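Local atomic coordinates of sphingomyelinase-c (Listeria ivanovii, PDB entry 1ZWX), a protein that is a sphingomyelinase-type member of the endonuclease/exonuclease/phosphatase family, with a DNase I-like fold of two packed sheets. Residues K131-V136 / H146-H151; V49-E54 / V103-Q108; P110-S115 / K137-G142. All blocks are in the same frame, centred on the assembly; numbering follows the deposited sequence.

Contact 1 of 3, residues K131-V136 / H146-H151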
loop_
_atom_site.group_PDB
_atom_site.type_symbol
_atom_site.label_atom_id
_atom_site.label_comp_id
_atom_site.label_asym_id
_atom_site.label_seq_id
_atom_site.Cartn_x
_atom_site.Cartn_y
_atom_site.Cartn_z
ATOM N N LYS A 131 -7.312 1.303 -10.080
ATOM C CA LYS A 131 -6.006 1.220 -9.417
ATOM C C LYS A 131 -5.071 2.295 -9.995
ATOM O O LYS A 131 -5.285 2.780 -11.115
ATOM C CB LYS A 131 -5.384 -0.166 -9.524
ATOM C CG LYS A 131 -6.077 -1.320 -8.681
ATOM C CD LYS A 131 -5.082 -2.546 -8.753
ATOM C CE LYS A 131 -5.196 -3.495 -7.582
ATOM N NZ LYS A 131 -4.475 -4.761 -7.895
ATOM N N GLY A 132 -4.083 2.704 -9.198
ATOM C CA GLY A 132 -3.291 3.904 -9.537
ATOM C C GLY A 132 -2.291 4.189 -8.444
ATOM O O GLY A 132 -1.916 3.299 -7.687
ATOM N N PHE A 133 -1.868 5.451 -8.352
ATOM C CA PHE A 133 -1.048 5.846 -7.229
ATOM C C PHE A 133 -1.429 7.255 -6.774
ATOM O O PHE A 133 -2.002 8.022 -7.548
ATOM C CB PHE A 133 0.472 5.752 -7.550
ATOM C CG PHE A 133 0.904 6.545 -8.751
ATOM C CD1 PHE A 133 0.913 5.957 -10.022
ATOM C CD2 PHE A 133 1.412 7.853 -8.609
ATOM C CE1 PHE A 133 1.346 6.692 -11.155
ATOM C CE2 PHE A 133 1.861 8.570 -9.710
ATOM C CZ PHE A 133 1.812 7.993 -10.995
ATOM N N ALA A 134 -1.137 7.533 -5.507
ATOM C CA ALA A 134 -1.300 8.865 -4.905
ATOM C C ALA A 134 0.093 9.442 -4.668
ATOM O O ALA A 134 1.001 8.737 -4.231
ATOM C CB ALA A 134 -2.035 8.747 -3.547
ATOM N N TYR A 135 0.237 10.739 -4.937
ATOM C CA TYR A 135 1.506 11.414 -4.687
ATOM C C TYR A 135 1.203 12.480 -3.633
ATOM O O TYR A 135 0.226 13.194 -3.770
ATOM C CB TYR A 135 1.966 12.115 -5.967
ATOM C CG TYR A 135 3.033 13.166 -5.720
ATOM C CD1 TYR A 135 4.374 12.790 -5.500
ATOM C CD2 TYR A 135 2.694 14.534 -5.649
ATOM C CE1 TYR A 135 5.382 13.783 -5.247
ATOM C CE2 TYR A 135 3.675 15.509 -5.383
ATOM C CZ TYR A 135 5.007 15.123 -5.206
ATOM O OH TYR A 135 5.982 16.078 -4.947
ATOM N N VAL A 136 2.045 12.558 -2.620
ATOM C CA VAL A 136 2.025 13.715 -1.721
ATOM C C VAL A 136 3.414 14.343 -1.576
ATOM O O VAL A 136 4.421 13.639 -1.577
ATOM C CB VAL A 136 1.428 13.386 -0.309
ATOM C CG1 VAL A 136 0.016 12.848 -0.415
ATOM C CG2 VAL A 136 2.297 12.446 0.511
ATOM N N HIS A 146 8.719 13.418 -0.238
ATOM C CA HIS A 146 7.824 13.060 -1.349
ATOM C C HIS A 146 7.479 11.578 -1.188
ATOM O O HIS A 146 8.364 10.740 -0.950
ATOM C CB HIS A 146 8.472 13.350 -2.721
ATOM C CG HIS A 146 8.937 14.772 -2.881
ATOM N ND1 HIS A 146 8.212 15.708 -3.579
ATOM C CD2 HIS A 146 10.041 15.416 -2.415
ATOM C CE1 HIS A 146 8.854 16.871 -3.553
ATOM N NE2 HIS A 146 9.973 16.713 -2.872
ATOM N N ILE A 147 6.180 11.261 -1.252
ATOM C CA ILE A 147 5.740 9.880 -0.991
ATOM C C ILE A 147 4.760 9.505 -2.083
ATOM O O ILE A 147 3.808 10.250 -2.355
ATOM C CB ILE A 147 5.051 9.679 0.387
ATOM C CG1 ILE A 147 6.015 9.971 1.540
ATOM C CG2 ILE A 147 4.516 8.241 0.524
ATOM C CD1 ILE A 147 5.888 11.451 2.042
ATOM N N ILE A 148 5.050 8.375 -2.734
ATOM C CA ILE A 148 4.136 7.776 -3.702
ATOM C C ILE A 148 3.659 6.464 -3.087
ATOM O O ILE A 148 4.480 5.601 -2.709
ATOM C CB ILE A 148 4.818 7.593 -5.077
ATOM C CG1 ILE A 148 5.004 8.985 -5.700
ATOM C CG2 ILE A 148 3.994 6.611 -5.985
ATOM C CD1 ILE A 148 5.806 9.013 -6.987
ATOM N N GLY A 149 2.335 6.356 -2.935
ATOM C CA GLY A 149 1.682 5.153 -2.389
ATOM C C GLY A 149 0.931 4.504 -3.555
ATOM O O GLY A 149 0.304 5.189 -4.359
ATOM N N THR A 150 1.008 3.189 -3.659
ATOM C CA THR A 150 0.457 2.504 -4.867
ATOM C C THR A 150 0.058 1.093 -4.539
ATOM O O THR A 150 0.453 0.529 -3.501
ATOM C CB THR A 150 1.481 2.524 -6.098
ATOM O OG1 THR A 150 0.777 2.190 -7.308
ATOM C CG2 THR A 150 2.621 1.563 -5.899
ATOM N N HIS A 151 -0.711 0.504 -5.451
ATOM C CA HIS A 151 -1.105 -0.892 -5.351
ATOM C C HIS A 151 -1.292 -1.306 -6.813
ATOM O O HIS A 151 -2.199 -0.836 -7.494
ATOM C CB HIS A 151 -2.419 -1.051 -4.549
ATOM C CG HIS A 151 -2.940 -2.470 -4.498
ATOM N ND1 HIS A 151 -4.243 -2.775 -4.145
ATOM C CD2 HIS A 151 -2.338 -3.652 -4.763
ATOM C CE1 HIS A 151 -4.408 -4.091 -4.172
ATOM N NE2 HIS A 151 -3.268 -4.647 -4.543
HETATM O O HOH W 1 -4.187 1.057 -6.664
#

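Contact 2 of 3, residues V49-E54 / V103-Q108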
loop_
_atom_site.group_PDB
_atom_site.type_symbol
_atom_site.label_atom_id
_atom_site.label_comp_id
_atom_site.label_asym_id
_atom_site.label_seq_id
_atom_site.Cartn_x
_atom_site.Cartn_y
_atom_site.Cartn_z
ATOM N N VAL A 49 4.224 8.992 8.171
ATOM C CA VAL A 49 3.319 8.846 7.028
ATOM C C VAL A 49 2.826 7.386 7.042
ATOM O O VAL A 49 3.571 6.451 7.423
ATOM C CB VAL A 49 4.041 9.180 5.658
ATOM C CG1 VAL A 49 3.180 8.769 4.462
ATOM C CG2 VAL A 49 4.379 10.681 5.546
ATOM N N VAL A 50 1.561 7.191 6.675
ATOM C CA VAL A 50 1.014 5.825 6.557
ATOM C C VAL A 50 0.417 5.691 5.172
ATOM O O VAL A 50 -0.316 6.577 4.702
ATOM C CB VAL A 50 -0.103 5.518 7.603
ATOM C CG1 VAL A 50 -0.818 4.164 7.260
ATOM C CG2 VAL A 50 0.473 5.416 9.019
ATOM N N ILE A 51 0.753 4.588 4.498
ATOM C CA ILE A 51 0.213 4.308 3.150
ATOM C C ILE A 51 -0.793 3.185 3.305
ATOM O O ILE A 51 -0.480 2.183 3.911
ATOM C CB ILE A 51 1.326 3.833 2.173
ATOM C CG1 ILE A 51 2.343 4.965 1.944
ATOM C CG2 ILE A 51 0.682 3.312 0.828
ATOM C CD1 ILE A 51 3.613 4.496 1.133
ATOM N N LEU A 52 -2.012 3.382 2.795
ATOM C CA LEU A 52 -3.023 2.318 2.859
ATOM C C LEU A 52 -3.305 1.761 1.466
ATOM O O LEU A 52 -3.288 2.512 0.505
ATOM C CB LEU A 52 -4.328 2.880 3.413
ATOM C CG LEU A 52 -4.217 3.510 4.796
ATOM C CD1 LEU A 52 -5.583 4.097 5.145
ATOM C CD2 LEU A 52 -3.793 2.472 5.842
ATOM N N ASN A 53 -3.576 0.463 1.386
ATOM C CA ASN A 53 -3.964 -0.219 0.124
ATOM C C ASN A 53 -5.228 -1.035 0.423
ATOM O O ASN A 53 -5.456 -1.441 1.561
ATOM C CB ASN A 53 -2.912 -1.260 -0.318
ATOM C CG ASN A 53 -1.606 -0.662 -0.849
ATOM O OD1 ASN A 53 -0.628 -1.399 -0.998
ATOM N ND2 ASN A 53 -1.569 0.650 -1.097
ATOM N N GLU A 54 -6.008 -1.318 -0.621
ATOM C CA GLU A 54 -7.263 -2.103 -0.511
ATOM C C GLU A 54 -8.283 -1.515 0.476
ATOM O O GLU A 54 -9.083 -2.245 1.115
ATOM C CB GLU A 54 -6.976 -3.567 -0.230
ATOM C CG GLU A 54 -6.360 -4.251 -1.442
ATOM C CD GLU A 54 -6.122 -5.770 -1.269
ATOM O OE1 GLU A 54 -6.716 -6.409 -0.364
ATOM O OE2 GLU A 54 -5.290 -6.313 -2.034
ATOM N N VAL A 103 -6.217 3.108 -2.621
ATOM C CA VAL A 103 -4.986 3.709 -2.042
ATOM C C VAL A 103 -5.251 5.062 -1.393
ATOM O O VAL A 103 -5.829 5.918 -2.003
ATOM C CB VAL A 103 -3.887 3.935 -3.113
ATOM C CG1 VAL A 103 -2.647 4.618 -2.464
ATOM C CG2 VAL A 103 -3.493 2.589 -3.782
ATOM N N ALA A 104 -4.802 5.238 -0.157
ATOM C CA ALA A 104 -4.789 6.575 0.444
ATOM C C ALA A 104 -3.474 6.793 1.168
ATOM O O ALA A 104 -2.822 5.850 1.539
ATOM C CB ALA A 104 -6.011 6.763 1.455
ATOM N N VAL A 105 -3.105 8.054 1.385
ATOM C CA VAL A 105 -1.896 8.356 2.193
ATOM C C VAL A 105 -2.259 9.359 3.272
ATOM O O VAL A 105 -2.886 10.342 2.972
ATOM C CB VAL A 105 -0.770 8.963 1.329
ATOM C CG1 VAL A 105 0.440 9.326 2.185
ATOM C CG2 VAL A 105 -0.306 7.941 0.250
ATOM N N VAL A 106 -1.865 9.091 4.504
ATOM C CA VAL A 106 -2.156 9.997 5.620
ATOM C C VAL A 106 -0.841 10.365 6.321
ATOM O O VAL A 106 0.133 9.586 6.323
ATOM C CB VAL A 106 -3.201 9.375 6.616
ATOM C CG1 VAL A 106 -4.461 8.903 5.826
ATOM C CG2 VAL A 106 -2.637 8.268 7.446
ATOM N N SER A 107 -0.815 11.567 6.909
ATOM C CA SER A 107 0.420 12.112 7.477
ATOM C C SER A 107 0.141 12.919 8.766
ATOM O O SER A 107 -0.878 13.601 8.873
ATOM C CB SER A 107 1.069 13.042 6.444
ATOM O OG SER A 107 2.305 13.535 6.938
ATOM N N GLN A 108 1.046 12.834 9.728
ATOM C CA GLN A 108 1.009 13.822 10.815
ATOM C C GLN A 108 1.496 15.205 10.393
ATOM O O GLN A 108 1.325 16.163 11.167
ATOM C CB GLN A 108 1.747 13.339 12.051
ATOM C CG GLN A 108 3.178 13.075 11.884
ATOM C CD GLN A 108 3.869 12.869 13.215
ATOM O OE1 GLN A 108 4.424 11.802 13.471
ATOM N NE2 GLN A 108 3.843 13.903 14.080
#

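Contact 3 of 3, residues P110-S115 / K137-G142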
loop_
_atom_site.group_PDB
_atom_site.type_symbol
_atom_site.label_atom_id
_atom_site.label_comp_id
_atom_site.label_asym_id
_atom_site.label_seq_id
_atom_site.Cartn_x
_atom_site.Cartn_y
_atom_site.Cartn_z
ATOM N N PRO A 110 1.850 18.489 7.434
ATOM C CA PRO A 110 1.050 19.102 6.423
ATOM C C PRO A 110 1.419 18.645 4.994
ATOM O O PRO A 110 2.607 18.509 4.656
ATOM C CB PRO A 110 1.321 20.593 6.601
ATOM C CG PRO A 110 2.541 20.682 7.384
ATOM C CD PRO A 110 2.588 19.489 8.253
ATOM N N ILE A 111 0.381 18.436 4.198
ATOM C CA ILE A 111 0.499 18.063 2.796
ATOM C C ILE A 111 0.389 19.332 1.937
ATOM O O ILE A 111 -0.664 19.930 1.852
ATOM C CB ILE A 111 -0.602 17.023 2.402
ATOM C CG1 ILE A 111 -0.435 15.723 3.189
ATOM C CG2 ILE A 111 -0.630 16.788 0.865
ATOM C CD1 ILE A 111 -1.640 14.709 3.031
ATOM N N VAL A 112 1.483 19.752 1.291
ATOM C CA VAL A 112 1.433 20.977 0.427
ATOM C C VAL A 112 1.067 20.703 -1.020
ATOM O O VAL A 112 0.730 21.621 -1.797
ATOM C CB VAL A 112 2.768 21.757 0.509
ATOM C CG1 VAL A 112 3.008 22.217 1.966
ATOM C CG2 VAL A 112 3.955 20.866 0.043
ATOM N N GLU A 113 1.140 19.418 -1.398
ATOM C CA GLU A 113 0.743 18.983 -2.723
ATOM C C GLU A 113 0.235 17.542 -2.660
ATOM O O GLU A 113 0.829 16.697 -1.986
ATOM C CB GLU A 113 1.937 19.038 -3.677
ATOM C CG GLU A 113 1.489 19.197 -5.107
ATOM C CD GLU A 113 2.660 19.278 -6.081
ATOM O OE1 GLU A 113 3.761 19.764 -5.701
ATOM O OE2 GLU A 113 2.456 18.856 -7.234
ATOM N N LYS A 114 -0.880 17.291 -3.337
ATOM C CA LYS A 114 -1.396 15.909 -3.486
ATOM C C LYS A 114 -2.057 15.737 -4.834
ATOM O O LYS A 114 -2.883 16.564 -5.243
ATOM C CB LYS A 114 -2.333 15.483 -2.335
ATOM C CG LYS A 114 -3.566 16.349 -2.112
ATOM C CD LYS A 114 -4.319 15.864 -0.839
ATOM C CE LYS A 114 -5.463 16.773 -0.486
ATOM N NZ LYS A 114 -4.969 18.033 0.093
ATOM N N SER A 115 -1.694 14.662 -5.549
ATOM C CA SER A 115 -2.336 14.364 -6.813
ATOM C C SER A 115 -2.522 12.847 -6.948
ATOM O O SER A 115 -1.938 12.078 -6.198
ATOM C CB SER A 115 -1.506 14.921 -7.979
ATOM O OG SER A 115 -0.222 14.322 -7.949
ATOM N N LYS A 137 3.442 15.664 -1.416
ATOM C CA LYS A 137 4.612 16.360 -0.868
ATOM C C LYS A 137 4.237 16.868 0.556
ATOM O O LYS A 137 3.275 17.560 0.693
ATOM C CB LYS A 137 5.020 17.531 -1.758
ATOM C CG LYS A 137 6.321 18.260 -1.207
ATOM C CD LYS A 137 6.606 19.561 -1.985
ATOM C CE LYS A 137 7.961 20.232 -1.558
ATOM N NZ LYS A 137 8.107 21.506 -2.371
ATOM N N ILE A 138 4.941 16.414 1.586
ATOM C CA ILE A 138 4.696 16.874 2.946
ATOM C C ILE A 138 5.882 17.744 3.373
ATOM O O ILE A 138 6.992 17.598 2.845
ATOM C CB ILE A 138 4.512 15.711 3.990
ATOM C CG1 ILE A 138 5.751 14.846 4.116
ATOM C CG2 ILE A 138 3.276 14.787 3.634
ATOM C CD1 ILE A 138 6.166 14.618 5.557
ATOM N N MET A 139 5.641 18.599 4.366
ATOM C CA MET A 139 6.716 19.353 5.030
ATOM C C MET A 139 6.805 18.931 6.473
ATOM O O MET A 139 5.802 19.013 7.231
ATOM C CB MET A 139 6.433 20.849 4.915
ATOM C CG MET A 139 6.473 21.392 3.495
ATOM S SD MET A 139 8.187 21.299 2.829
ATOM C CE MET A 139 9.051 22.384 3.967
ATOM N N LYS A 140 7.991 18.468 6.855
ATOM C CA LYS A 140 8.289 18.132 8.225
ATOM C C LYS A 140 9.406 19.085 8.723
ATOM O O LYS A 140 10.558 18.966 8.308
ATOM C CB LYS A 140 8.737 16.680 8.354
ATOM C CG LYS A 140 9.000 16.220 9.795
ATOM C CD LYS A 140 9.586 14.818 9.843
ATOM C CE LYS A 140 9.943 14.379 11.263
ATOM N NZ LYS A 140 10.426 12.987 11.439
ATOM N N ASN A 141 9.038 20.017 9.597
ATOM C CA ASN A 141 10.017 20.889 10.265
ATOM C C ASN A 141 10.960 21.565 9.262
ATOM O O ASN A 141 12.180 21.537 9.447
ATOM C CB ASN A 141 10.787 20.100 11.325
ATOM C CG ASN A 141 9.866 19.505 12.410
ATOM O OD1 ASN A 141 8.826 20.077 12.731
ATOM N ND2 ASN A 141 10.236 18.336 12.944
ATOM N N GLY A 142 10.391 22.106 8.186
ATOM C CA GLY A 142 11.127 22.908 7.207
ATOM C C GLY A 142 11.708 22.087 6.064
ATOM O O GLY A 142 12.384 22.636 5.164
#

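Contact 1 of 3, residues K131-V136 / H146-H151
With CG of Tyr-135 anti to its backbone N (chi1 163°) and CG of His-146 anti to its carbonyl carbon (chi1 -55°), the two rings run side by side and meet at their rims. Tyr-135 OH lies 2.6 Å from His-146 ND1, a short hydrogen bond; Glu-188 takes NE2 on the far side of the imidazole. The phenol also has Ile-148 CG1 at its edge, 3.9 Å from Tyr-135 CD1. On the same face of the sheet, Ile-148 CG2 lies 3.9 Å from Phe-133 CD2, the two side chains running the same way, and helix 161-182 covers this group through Phe-178. The backbones form an antiparallel hairpin in one of the two sheets of the DNase I-like fold; Ala-134 pairs with Gly-149 and Val-136 with Ile-147 through two N-H...O bonds each. Near the mouth of the hairpin, Thr-150 OG1 donates to Gly-132 O at 2.9 Å from above the carbonyl plane, and a water accepts from Gly-132 N. Lys-131 CE sits over the centre of the His-151 ring, 3.6 Å from its centroid, a CH-pi contact, while the Lys-131 ammonium forms a salt bridge with Asp-126.

Contact 2 of 3, residues V49-E54 / V103-Q108
Val-49 meets two residues of the opposing strand at once. Its CG1, anti to the backbone N (chi1 169°), reaches CG1 of Val-105 at 3.6 Å, and its CG2 rests 3.8 Å from Ser-107 OG. That hydroxyl is hydrogen-bonded to Asp-48 O and Trp-109 N; the methyl of Val-49 merely packs on it. Val-50 follows, in a hydrogen-bonded antiparallel pair with Val-106: Val-50 N donates to Val-106 O at 2.8 Å, and Val-106 N returns the bond to Val-50 O at 3.0 Å. On the opposite face from Val-49, Val-50 CB lies 3.7 Å from Val-106 CG2. Ile-51 swings back to the Val-49 side, where its CG1 approaches Val-105 CG2 more loosely, at 4.3 Å. The next hydrogen-bonded pair is uneven. Leu-52 N points almost straight at Ala-104 O (N-H...O angle 175°), whereas the return bond from Ala-104 N to Leu-52 O is longer, 3.2 Å, and its donor stands 36° out of the carbonyl plane. Leu-52 O also takes a weak bond from ND2 of Asn-53. The same amide nitrogen lies alongside Val-103 CG2, while Asn-53 OD1 accepts from the backbone of Asp-195.

This antiparallel ladder belongs to one of the two sheets packed together in the DNase I-like fold. Strand 12-20 runs parallel to strand 49-55 along its other edge. Leu-65 of helix 58-67 covers Leu-52, Ala-104 and Val-106, while the reverse face turns Val-49 and Ile-51 onto Ile-147 of strand 143-151 in the facing sheet.

Contact 3 of 3, residues P110-S115 / K137-G142
Val-112 lays its CG2 methyl against the aliphatic chain of Lys-137, coming within 3.6 Å of Lys-137 CD, and its CG1 methyl against CG of Met-139. The overlap results from a classic beta bulge: Val-112 and Glu-113 together stand opposite the single residue Lys-137, so the antiparallel register slips by one residue between the pairs Ile-111 with Ile-138 and Glu-113 with Lys-137. The backbone bonds record the slip. Val-112 N donates to Lys-137 O at 2.9 Å with a rather bent N-H...O angle of 141°, and Lys-137 N donates to Glu-113 O, so the carbonyl and amide of one lysine serve two successive residues of the bulged strand. The backbone also bends at Val-112, which departs from extended values.

Before the bulge, Met-139 N bonds to Pro-110 O at 3.0 Å, and the pyrrolidine ring sits close to Met-139 O through its CD. Ile-111 CG1 packs 3.9 Å from Ile-138 CG2 on the face away from the Lys-137 side chain, where Ile-138 also touches Phe-11 and Trp-109. Lys-137 is fully extended, with CG anti to the backbone N (chi1 -178°), which carries its ammonium past Val-112 and leaves NZ 5.7 Å from Glu-113 OE1, too far for a salt bridge. The Glu-113 carboxylate instead pairs with Lys-182 through OE2. These are the outlying ends of two strands, partly exposed, where the side chains of Glu-113 and Lys-137 touch across the ladder through their CB atoms, 3.9 Å apart.

Contacts 1 and 2 are wholly buried and belong to different sheets, packed face to face, their centres about 9 Å apart; contact 3 lies near the surface, its centre about 19 Å from the chain's. Strand 132-140 serves both contacts 1 and 3, pairing with 143-151 along one edge and with 111-118 along the other. The ladders of contacts 1 and 2 keep an unbroken register, unlike bulged contact 3. Contact 2 is chiefly branched aliphatic packing, contact 1 adds aromatic rings and polar bonds, and contact 3 combines backbone bonds, an isoleucine pair and a valine laid on lysine and methionine. Thr-150 O and Asn-53 ND2 join contacts 1 and 2 by a weak hydrogen bond.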